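Local coordinates for protein beta sliding clamp (Borrelia burgdorferi, PDB 6DJ8) that probably encircles DNA as a ring-shaped head-to-tail homodimer and tethers DNA polymerases to it, making replication processive, at residues Cys17-Ile22 / Lys97-Val102; Gln21-Ile26 / Asn85-Val90; Glu27-Ile32 / Leu54-Thr59. One frame throughout, in Å; residues are numbered along the deposited sequence.

Contact 1 of 3, residues Cys17-Ile22 / Lys97-Val102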
loop_
_atom_site.group_PDB
_atom_site.type_symbol
_atom_site.label_atom_id
_atom_site.label_comp_id
_atom_site.label_asym_id
_atom_site.label_seq_id
_atom_site.Cartn_x
_atom_site.Cartn_y
_atom_site.Cartn_z
ATOM N N CYS A 17 16.749 1.706 -27.528
ATOM C CA CYS A 17 15.535 0.939 -27.316
ATOM C C CYS A 17 14.391 1.881 -26.982
ATOM O O CYS A 17 14.585 3.063 -26.672
ATOM C CB CYS A 17 15.702 -0.081 -26.194
ATOM S SG CYS A 17 16.034 0.681 -24.616
ATOM N N GLU A 18 13.187 1.340 -27.058
ATOM C CA GLU A 18 12.006 2.052 -26.594
ATOM C C GLU A 18 11.957 1.980 -25.070
ATOM O O GLU A 18 11.964 0.885 -24.485
ATOM C CB GLU A 18 10.750 1.457 -27.234
ATOM C CG GLU A 18 9.447 2.074 -26.781
ATOM C CD GLU A 18 8.327 1.836 -27.777
ATOM O OE1 GLU A 18 8.628 1.522 -28.952
ATOM O OE2 GLU A 18 7.149 1.966 -27.383
ATOM N N THR A 19 11.928 3.148 -24.427
ATOM C CA THR A 19 12.025 3.204 -22.971
ATOM C C THR A 19 10.907 2.416 -22.299
ATOM O O THR A 19 11.154 1.638 -21.370
ATOM C CB THR A 19 11.989 4.659 -22.513
ATOM O OG1 THR A 19 13.007 5.394 -23.213
ATOM C CG2 THR A 19 12.253 4.748 -21.035
ATOM N N ASN A 20 9.658 2.651 -22.713
ATOM C CA ASN A 20 8.551 1.970 -22.053
ATOM C C ASN A 20 8.649 0.462 -22.244
ATOM O O ASN A 20 8.331 -0.308 -21.333
ATOM C CB ASN A 20 7.212 2.488 -22.570
ATOM C CG ASN A 20 6.033 1.978 -21.733
ATOM O OD1 ASN A 20 5.307 1.069 -22.145
ATOM N ND2 ASN A 20 5.869 2.537 -20.538
ATOM N N GLN A 21 9.128 0.021 -23.407
ATOM C CA GLN A 21 9.223 -1.421 -23.644
ATOM C C GLN A 21 10.265 -2.047 -22.734
ATOM O O GLN A 21 9.983 -3.024 -22.033
ATOM C CB GLN A 21 9.563 -1.709 -25.103
ATOM C CG GLN A 21 9.599 -3.204 -25.422
ATOM C CD GLN A 21 9.854 -3.462 -26.886
ATOM O OE1 GLN A 21 10.429 -2.613 -27.576
ATOM N NE2 GLN A 21 9.413 -4.621 -27.380
ATOM N N ILE A 22 11.479 -1.485 -22.704
ATOM C CA ILE A 22 12.492 -2.130 -21.878
ATOM C C ILE A 22 12.132 -1.998 -20.402
ATOM O O ILE A 22 12.480 -2.868 -19.594
ATOM C CB ILE A 22 13.902 -1.597 -22.186
ATOM C CG1 ILE A 22 14.935 -2.553 -21.567
ATOM C CG2 ILE A 22 14.040 -0.135 -21.706
ATOM C CD1 ILE A 22 16.374 -2.176 -21.771
ATOM N N LYS A 97 10.915 8.915 -25.073
ATOM C CA LYS A 97 10.315 7.823 -25.833
ATOM C C LYS A 97 11.334 6.711 -26.095
ATOM O O LYS A 97 11.007 5.522 -26.000
ATOM C CB LYS A 97 9.742 8.365 -27.144
ATOM C CG LYS A 97 9.220 7.291 -28.078
ATOM C CD LYS A 97 7.709 7.123 -27.986
ATOM C CE LYS A 97 7.261 5.805 -28.626
ATOM N NZ LYS A 97 7.869 5.611 -29.975
ATOM N N LYS A 98 12.582 7.085 -26.380
ATOM C CA LYS A 98 13.675 6.158 -26.646
ATOM C C LYS A 98 14.896 6.555 -25.832
ATOM O O LYS A 98 15.157 7.748 -25.621
ATOM C CB LYS A 98 14.057 6.170 -28.132
ATOM C CG LYS A 98 12.928 5.773 -29.056
ATOM C CD LYS A 98 13.386 5.626 -30.497
ATOM C CE LYS A 98 12.266 5.022 -31.342
ATOM N NZ LYS A 98 12.642 4.833 -32.774
ATOM N N ILE A 99 15.685 5.561 -25.419
ATOM C CA ILE A 99 16.933 5.867 -24.725
ATOM C C ILE A 99 18.100 5.178 -25.422
ATOM O O ILE A 99 17.944 4.142 -26.078
ATOM C CB ILE A 99 16.896 5.472 -23.234
ATOM C CG1 ILE A 99 16.389 4.028 -23.071
ATOM C CG2 ILE A 99 16.019 6.425 -22.446
ATOM C CD1 ILE A 99 16.566 3.524 -21.664
ATOM N N LYS A 100 19.280 5.775 -25.277
ATOM C CA LYS A 100 20.524 5.212 -25.774
ATOM C C LYS A 100 21.292 4.712 -24.560
ATOM O O LYS A 100 21.544 5.476 -23.620
ATOM C CB LYS A 100 21.329 6.259 -26.557
ATOM C CG LYS A 100 22.631 5.743 -27.186
ATOM C CD LYS A 100 23.268 6.801 -28.122
ATOM C CE LYS A 100 24.538 6.278 -28.798
ATOM N NZ LYS A 100 25.283 7.330 -29.571
ATOM N N ILE A 101 21.646 3.434 -24.565
ATOM C CA ILE A 101 22.357 2.818 -23.456
ATOM C C ILE A 101 23.748 2.460 -23.954
ATOM O O ILE A 101 23.889 1.677 -24.894
ATOM C CB ILE A 101 21.603 1.593 -22.932
ATOM C CG1 ILE A 101 20.229 2.045 -22.391
ATOM C CG2 ILE A 101 22.427 0.879 -21.887
ATOM C CD1 ILE A 101 19.304 0.913 -21.919
ATOM N N VAL A 102 24.769 3.038 -23.329
ATOM C CA VAL A 102 26.156 2.898 -23.747
ATOM C C VAL A 102 26.863 2.059 -22.700
ATOM O O VAL A 102 26.710 2.307 -21.500
ATOM C CB VAL A 102 26.843 4.268 -23.900
ATOM C CG1 VAL A 102 28.307 4.089 -24.298
ATOM C CG2 VAL A 102 26.109 5.130 -24.911
HETATM O O HOH W 1 8.928 4.632 -24.537
#

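Contact 2 of 3, residues Gln21-Ile26 / Asn85-Val90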
loop_
_atom_site.group_PDB
_atom_site.type_symbol
_atom_site.label_atom_id
_atom_site.label_comp_id
_atom_site.label_asym_id
_atom_site.label_seq_id
_atom_site.Cartn_x
_atom_site.Cartn_y
_atom_site.Cartn_z
ATOM N N GLN A 21 9.128 0.021 -23.407
ATOM C CA GLN A 21 9.223 -1.421 -23.644
ATOM C C GLN A 21 10.265 -2.047 -22.734
ATOM O O GLN A 21 9.983 -3.024 -22.033
ATOM C CB GLN A 21 9.563 -1.709 -25.103
ATOM C CG GLN A 21 9.599 -3.204 -25.422
ATOM C CD GLN A 21 9.854 -3.462 -26.886
ATOM O OE1 GLN A 21 10.429 -2.613 -27.576
ATOM N NE2 GLN A 21 9.413 -4.621 -27.380
ATOM N N ILE A 22 11.479 -1.485 -22.704
ATOM C CA ILE A 22 12.492 -2.130 -21.878
ATOM C C ILE A 22 12.132 -1.998 -20.402
ATOM O O ILE A 22 12.480 -2.868 -19.594
ATOM C CB ILE A 22 13.902 -1.597 -22.186
ATOM C CG1 ILE A 22 14.935 -2.553 -21.567
ATOM C CG2 ILE A 22 14.040 -0.135 -21.706
ATOM C CD1 ILE A 22 16.374 -2.176 -21.771
ATOM N N MET A 23 11.407 -0.937 -20.022
ATOM C CA MET A 23 10.938 -0.839 -18.641
ATOM C C MET A 23 10.031 -2.022 -18.291
ATOM O O MET A 23 10.201 -2.674 -17.250
ATOM C CB MET A 23 10.192 0.492 -18.411
ATOM C CG MET A 23 9.758 0.682 -16.976
ATOM S SD MET A 23 8.888 2.250 -16.718
ATOM C CE MET A 23 9.928 3.360 -17.721
ATOM N N ASN A 24 9.065 -2.318 -19.158
ATOM C CA ASN A 24 8.153 -3.430 -18.882
ATOM C C ASN A 24 8.898 -4.758 -18.810
ATOM O O ASN A 24 8.640 -5.576 -17.917
ATOM C CB ASN A 24 7.063 -3.493 -19.953
ATOM C CG ASN A 24 6.082 -2.338 -19.853
ATOM O OD1 ASN A 24 5.934 -1.722 -18.793
ATOM N ND2 ASN A 24 5.410 -2.037 -20.959
ATOM N N GLU A 25 9.836 -4.987 -19.733
ATOM C CA GLU A 25 10.525 -6.277 -19.765
ATOM C C GLU A 25 11.453 -6.435 -18.572
ATOM O O GLU A 25 11.606 -7.541 -18.049
ATOM C CB GLU A 25 11.306 -6.441 -21.067
ATOM C CG GLU A 25 10.466 -6.373 -22.334
ATOM C CD GLU A 25 9.392 -7.476 -22.445
ATOM O OE1 GLU A 25 9.291 -8.361 -21.564
ATOM O OE2 GLU A 25 8.651 -7.450 -23.445
ATOM N N ILE A 26 12.089 -5.342 -18.122
ATOM C CA ILE A 26 12.910 -5.448 -16.923
ATOM C C ILE A 26 12.034 -5.755 -15.713
ATOM O O ILE A 26 12.400 -6.554 -14.842
ATOM C CB ILE A 26 13.719 -4.152 -16.689
ATOM C CG1 ILE A 26 14.818 -3.966 -17.725
ATOM C CG2 ILE A 26 14.349 -4.188 -15.325
ATOM C CD1 ILE A 26 15.300 -2.489 -17.738
ATOM N N ASN A 85 18.662 -1.509 -9.808
ATOM C CA ASN A 85 19.235 -0.248 -10.279
ATOM C C ASN A 85 18.895 0.004 -11.742
ATOM O O ASN A 85 18.554 1.128 -12.123
ATOM C CB ASN A 85 20.748 -0.238 -10.082
ATOM C CG ASN A 85 21.143 -0.167 -8.628
ATOM O OD1 ASN A 85 20.302 0.062 -7.759
ATOM N ND2 ASN A 85 22.430 -0.354 -8.351
ATOM N N PHE A 86 18.981 -1.031 -12.577
ATOM C CA PHE A 86 18.686 -0.856 -13.992
ATOM C C PHE A 86 17.239 -0.446 -14.195
ATOM O O PHE A 86 16.939 0.435 -15.006
ATOM C CB PHE A 86 18.981 -2.161 -14.744
ATOM C CG PHE A 86 19.015 -2.007 -16.230
ATOM C CD1 PHE A 86 19.450 -0.829 -16.812
ATOM C CD2 PHE A 86 18.588 -3.038 -17.052
ATOM C CE1 PHE A 86 19.477 -0.685 -18.184
ATOM C CE2 PHE A 86 18.623 -2.902 -18.423
ATOM C CZ PHE A 86 19.067 -1.714 -18.989
ATOM N N TYR A 87 16.324 -1.091 -13.471
ATOM C CA TYR A 87 14.923 -0.699 -13.519
ATOM C C TYR A 87 14.748 0.752 -13.088
ATOM O O TYR A 87 13.997 1.512 -13.711
ATOM C CB TYR A 87 14.101 -1.626 -12.620
ATOM C CG TYR A 87 12.614 -1.387 -12.683
ATOM C CD1 TYR A 87 11.935 -1.497 -13.886
ATOM C CD2 TYR A 87 11.882 -1.056 -11.542
ATOM C CE1 TYR A 87 10.565 -1.287 -13.968
ATOM C CE2 TYR A 87 10.495 -0.841 -11.610
ATOM C CZ TYR A 87 9.852 -0.967 -12.833
ATOM O OH TYR A 87 8.500 -0.772 -12.949
ATOM N N ASP A 88 15.415 1.147 -12.006
ATOM C CA ASP A 88 15.303 2.531 -11.549
ATOM C C ASP A 88 15.783 3.499 -12.619
ATOM O O ASP A 88 15.129 4.520 -12.884
ATOM C CB ASP A 88 16.092 2.712 -10.258
ATOM C CG ASP A 88 15.374 2.123 -9.061
ATOM O OD1 ASP A 88 14.191 1.759 -9.202
ATOM O OD2 ASP A 88 15.992 2.010 -7.985
ATOM N N ALA A 89 16.898 3.171 -13.280
ATOM C CA ALA A 89 17.432 4.030 -14.333
ATOM C C ALA A 89 16.399 4.259 -15.423
ATOM O O ALA A 89 16.152 5.395 -15.845
ATOM C CB ALA A 89 18.709 3.411 -14.910
ATOM N N VAL A 90 15.785 3.180 -15.897
ATOM C CA VAL A 90 14.833 3.298 -16.987
ATOM C C VAL A 90 13.559 4.025 -16.529
ATOM O O VAL A 90 12.955 4.787 -17.293
ATOM C CB VAL A 90 14.561 1.883 -17.546
ATOM C CG1 VAL A 90 13.374 1.878 -18.459
ATOM C CG2 VAL A 90 15.843 1.353 -18.246
#

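Contact 3 of 3, residues Glu27-Ile32 / Leu54-Thr59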
loop_
_atom_site.group_PDB
_atom_site.type_symbol
_atom_site.label_atom_id
_atom_site.label_comp_id
_atom_site.label_asym_id
_atom_site.label_seq_id
_atom_site.Cartn_x
_atom_site.Cartn_y
_atom_site.Cartn_z
ATOM N N GLU A 27 10.896 -5.074 -15.606
ATOM C CA GLU A 27 9.978 -5.330 -14.500
ATOM C C GLU A 27 9.572 -6.796 -14.467
ATOM O O GLU A 27 9.579 -7.427 -13.403
ATOM C CB GLU A 27 8.752 -4.414 -14.624
ATOM C CG GLU A 27 7.823 -4.392 -13.422
ATOM C CD GLU A 27 6.798 -5.512 -13.469
ATOM O OE1 GLU A 27 6.507 -6.011 -14.580
ATOM O OE2 GLU A 27 6.295 -5.904 -12.395
ATOM N N LYS A 28 9.268 -7.366 -15.636
ATOM C CA LYS A 28 8.909 -8.779 -15.710
ATOM C C LYS A 28 10.081 -9.659 -15.314
ATOM O O LYS A 28 9.950 -10.517 -14.435
ATOM C CB LYS A 28 8.442 -9.122 -17.130
ATOM C CG LYS A 28 7.063 -8.551 -17.463
ATOM C CD LYS A 28 6.777 -8.665 -18.942
ATOM C CE LYS A 28 5.447 -8.008 -19.292
ATOM N NZ LYS A 28 5.022 -8.301 -20.694
ATOM N N ALA A 29 11.256 -9.426 -15.921
ATOM C CA ALA A 29 12.399 -10.314 -15.702
ATOM C C ALA A 29 12.812 -10.328 -14.238
ATOM O O ALA A 29 13.163 -11.380 -13.692
ATOM C CB ALA A 29 13.585 -9.894 -16.585
ATOM N N LYS A 30 12.774 -9.174 -13.580
ATOM C CA LYS A 30 13.255 -9.143 -12.209
ATOM C C LYS A 30 12.234 -9.701 -11.238
ATOM O O LYS A 30 12.526 -9.809 -10.047
ATOM C CB LYS A 30 13.657 -7.712 -11.815
ATOM C CG LYS A 30 12.539 -6.842 -11.315
ATOM C CD LYS A 30 13.007 -5.382 -11.198
ATOM C CE LYS A 30 12.555 -4.748 -9.886
ATOM N NZ LYS A 30 11.089 -4.833 -9.673
ATOM N N GLY A 31 11.065 -10.112 -11.731
ATOM C CA GLY A 31 10.062 -10.674 -10.850
ATOM C C GLY A 31 10.542 -11.884 -10.077
ATOM O O GLY A 31 10.122 -12.094 -8.940
ATOM N N ILE A 32 11.474 -12.657 -10.641
ATOM C CA ILE A 32 11.954 -13.861 -9.962
ATOM C C ILE A 32 13.260 -13.617 -9.213
ATOM O O ILE A 32 13.821 -14.554 -8.644
ATOM C CB ILE A 32 12.115 -15.031 -10.943
ATOM C CG1 ILE A 32 13.034 -14.629 -12.101
ATOM C CG2 ILE A 32 10.737 -15.476 -11.447
ATOM C CD1 ILE A 32 13.458 -15.810 -12.965
ATOM N N LEU A 54 17.720 -7.382 -28.327
ATOM C CA LEU A 54 18.210 -7.403 -26.963
ATOM C C LEU A 54 17.655 -8.631 -26.254
ATOM O O LEU A 54 16.435 -8.828 -26.217
ATOM C CB LEU A 54 17.777 -6.144 -26.224
ATOM C CG LEU A 54 18.379 -5.997 -24.828
ATOM C CD1 LEU A 54 19.848 -5.608 -24.924
ATOM C CD2 LEU A 54 17.575 -5.016 -23.990
ATOM N N ILE A 55 18.533 -9.442 -25.671
ATOM C CA ILE A 55 18.107 -10.611 -24.906
ATOM C C ILE A 55 18.298 -10.284 -23.433
ATOM O O ILE A 55 19.405 -9.933 -23.010
ATOM C CB ILE A 55 18.907 -11.870 -25.269
ATOM C CG1 ILE A 55 18.880 -12.140 -26.780
ATOM C CG2 ILE A 55 18.359 -13.029 -24.493
ATOM C CD1 ILE A 55 17.525 -12.135 -27.382
ATOM N N ILE A 56 17.225 -10.372 -22.660
ATOM C CA ILE A 56 17.258 -10.143 -21.220
ATOM C C ILE A 56 17.078 -11.487 -20.531
ATOM O O ILE A 56 16.117 -12.214 -20.821
ATOM C CB ILE A 56 16.170 -9.142 -20.792
ATOM C CG1 ILE A 56 16.447 -7.768 -21.409
ATOM C CG2 ILE A 56 16.084 -9.031 -19.267
ATOM C CD1 ILE A 56 15.251 -6.869 -21.381
ATOM N N LYS A 57 18.014 -11.835 -19.652
ATOM C CA LYS A 57 17.944 -13.090 -18.910
ATOM C C LYS A 57 17.947 -12.810 -17.414
ATOM O O LYS A 57 18.624 -11.888 -16.937
ATOM C CB LYS A 57 19.106 -14.029 -19.255
ATOM C CG LYS A 57 19.067 -14.587 -20.673
ATOM C CD LYS A 57 20.273 -15.512 -20.922
ATOM C CE LYS A 57 20.510 -15.766 -22.398
ATOM N NZ LYS A 57 21.716 -16.652 -22.653
ATOM N N SER A 58 17.171 -13.600 -16.682
ATOM C CA SER A 58 17.191 -13.565 -15.228
ATOM C C SER A 58 17.013 -14.985 -14.725
ATOM O O SER A 58 16.528 -15.858 -15.443
ATOM C CB SER A 58 16.104 -12.651 -14.652
ATOM O OG SER A 58 14.819 -13.139 -14.976
ATOM N N THR A 59 17.454 -15.229 -13.497
ATOM C CA THR A 59 17.241 -16.544 -12.911
ATOM C C THR A 59 17.214 -16.410 -11.400
ATOM O O THR A 59 17.781 -15.471 -10.841
ATOM C CB THR A 59 18.326 -17.547 -13.310
ATOM O OG1 THR A 59 18.049 -18.826 -12.711
ATOM C CG2 THR A 59 19.714 -17.046 -12.845
#

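Contact 1 of 3, residues Cys17-Ile22 / Lys97-Val102
Lys-97 O is held by two donors. Thr-19 N donates to Lys-97 O at 3.0 Å, from 36° above the carbonyl plane, and a water donates to the same Lys-97 O at 2.7 Å. This water accepts from Asn-20 N at 2.8 Å, so two successive amides at the start of helix 19-29, one directly and one through water, are turned onto a single carbonyl beside strand 98-104. Glu-18 stands at the N-cap, and its own O takes the amide of Ile-22. One residue earlier, Cys-17 and Ile-99 form an antiparallel hydrogen-bonded pair, Cys-17 N to Ile-99 O at 3.1 Å and Ile-99 N to Cys-17 O at 3.0 Å, both donors nearly along the C=O axes. On the face that carries Cys-17 and Ile-99, SG of Cys-17, lodged between backbone N and carbonyl carbon (chi1 63°), meets CG1 of Ile-99 at 3.7 Å; that CG1 sits in the equally crowded position (chi1 49°). Thr-19 crosses Ile-99 at about a right angle, OG1 of Thr-19 pressing on CG2 of Ile-99 at 3.3 Å while it hydrogen-bonds Tyr-96 O. CD1 of Ile-22 and CD1 of Ile-101 meet tip to tip and extend this apolar patch toward Phe-86 of helix 83-92. Glu-18, on the face opposite Cys-17, is crossed obliquely by Lys-97; OE1 of Glu-18 and NZ of Lys-97 stay 4.3 Å apart, short of a salt bridge. Backbone bonds thus carry the strand-to-helix junction, a buried apolar layer faces the helices, and the charges around Glu-18 probably add only loose attraction.

Contact 2 of 3, residues Gln21-Ile26 / Asn85-Val90
CG1 of Ile-26 lies anti to the carbonyl carbon, beside the backbone N (chi1 -70°), and CG of Phe-86 lies anti to its backbone N (chi1 -167°); together these turns put the isoleucine tip over the phenyl ring. CD1 of Ile-26 rests on one ring face, 3.4 Å from both CD2 and CE2 of Phe-86, in the manner of a CH-pi contact. CD1 of Ile-22 comes obliquely to the same ring, 3.9 Å from CZ of Phe-86. The second branch of Ile-26, CG2, sits anti to the backbone N and bears on CB of Tyr-87 at 3.7 Å. Tyr-87, its CG likewise anti to the backbone N, presents a ring edge to the helix backbone: CE1 of Tyr-87 lies 3.6 Å from Met-23 O, near the ring plane. Met-23 and Val-90 slide past each other in opposite directions, unusually close, CB of Met-23 being 3.5 Å from CG1 of Val-90. A bend at chi3 then brings CE of Met-23 to 3.4 Å from Val-90 O. No hydrogen bond joins the segments; between them the contact is van der Waals packing. The axes of segments 21-26 and 85-90 approach to 9.5 Å and run nearly antiparallel, at 153°. This pair is the N-terminal domain's share of the helical lining found in bacterial DNA polymerase III beta rings, where each domain sets two helices on the inner, DNA-facing wall and sheets outside.

Contact 3 of 3, residues Glu27-Ile32 / Leu54-Thr59
A single polar bond crosses this contact. OG of Ser-58 donates to Ala-29 O over a short 2.7 Å, reaching it from above the carbonyl plane, 36° out of it. The hydroxyl is placed there by a chi1 of 64°, which tucks OG between the backbone N and carbonyl carbon of Ser-58. CB of Ser-58 follows closely, 3.3 Å from Ala-29 O, so the carbonyl is met by the whole short side chain. Both residues are buried, and the bond lets the serine hydroxyl and a carbonyl of helix 19-29 satisfy each other. Just beyond, Gly-31 N bonds back to Lys-28 O.

The remaining contacts are van der Waals. On one side of the bond, CB of Ala-29 touches CG2 of Ile-56 at 3.8 Å; that branch lies anti to the backbone N of Ile-56. On the other, Ile-32 holds CG1 in the crowded position (chi1 55°) and sends CD1 alongside the strand, so that CD1 of Ile-32 lies 3.6 Å from OG of Ser-58 and 3.9 Å from CA of Thr-59. OG of Ser-58 is thus flanked by the methyl of Ala-29 and the CD1 tip of Ile-32. Thr-59 turns its side chain away from segment 27-32, and its OG1 bonds to Ile-63 O and Arg-61 N.

Within the fold, the contact lays residues 29-32 against strand 53-59 of the eight-stranded sheet. Ala-29 also touches Phe-65 of the adjacent strand 64-70, while Ile-32 reaches Phe-227 of helix 223-231, so that the region lies where the N-terminal and central domains adjoin.

Overall arrangement
All three contacts are strung along helix 19-29: contact 1 at its start, contact 2 along its middle, contact 3 toward its C-terminal side. Their centres are about 9 Å apart from contact 1 to contact 2, 10 Å from contact 2 to contact 3 and 16 Å from contact 1 to contact 3. Ile-22 is common to contacts 1 and 2, and CD1 of Ile-22 also lies 3.8 Å from CD2 of Leu-54 in contact 3. Contact 2 is tied to contact 1 through Ile-101 on Phe-86, and to contact 3 through Tyr-87 on Glu-27. Together they join the helix to both sheets of the N-terminal domain and to helix 83-92, which touches Tyr-297 and Arg-324 of the second subunit.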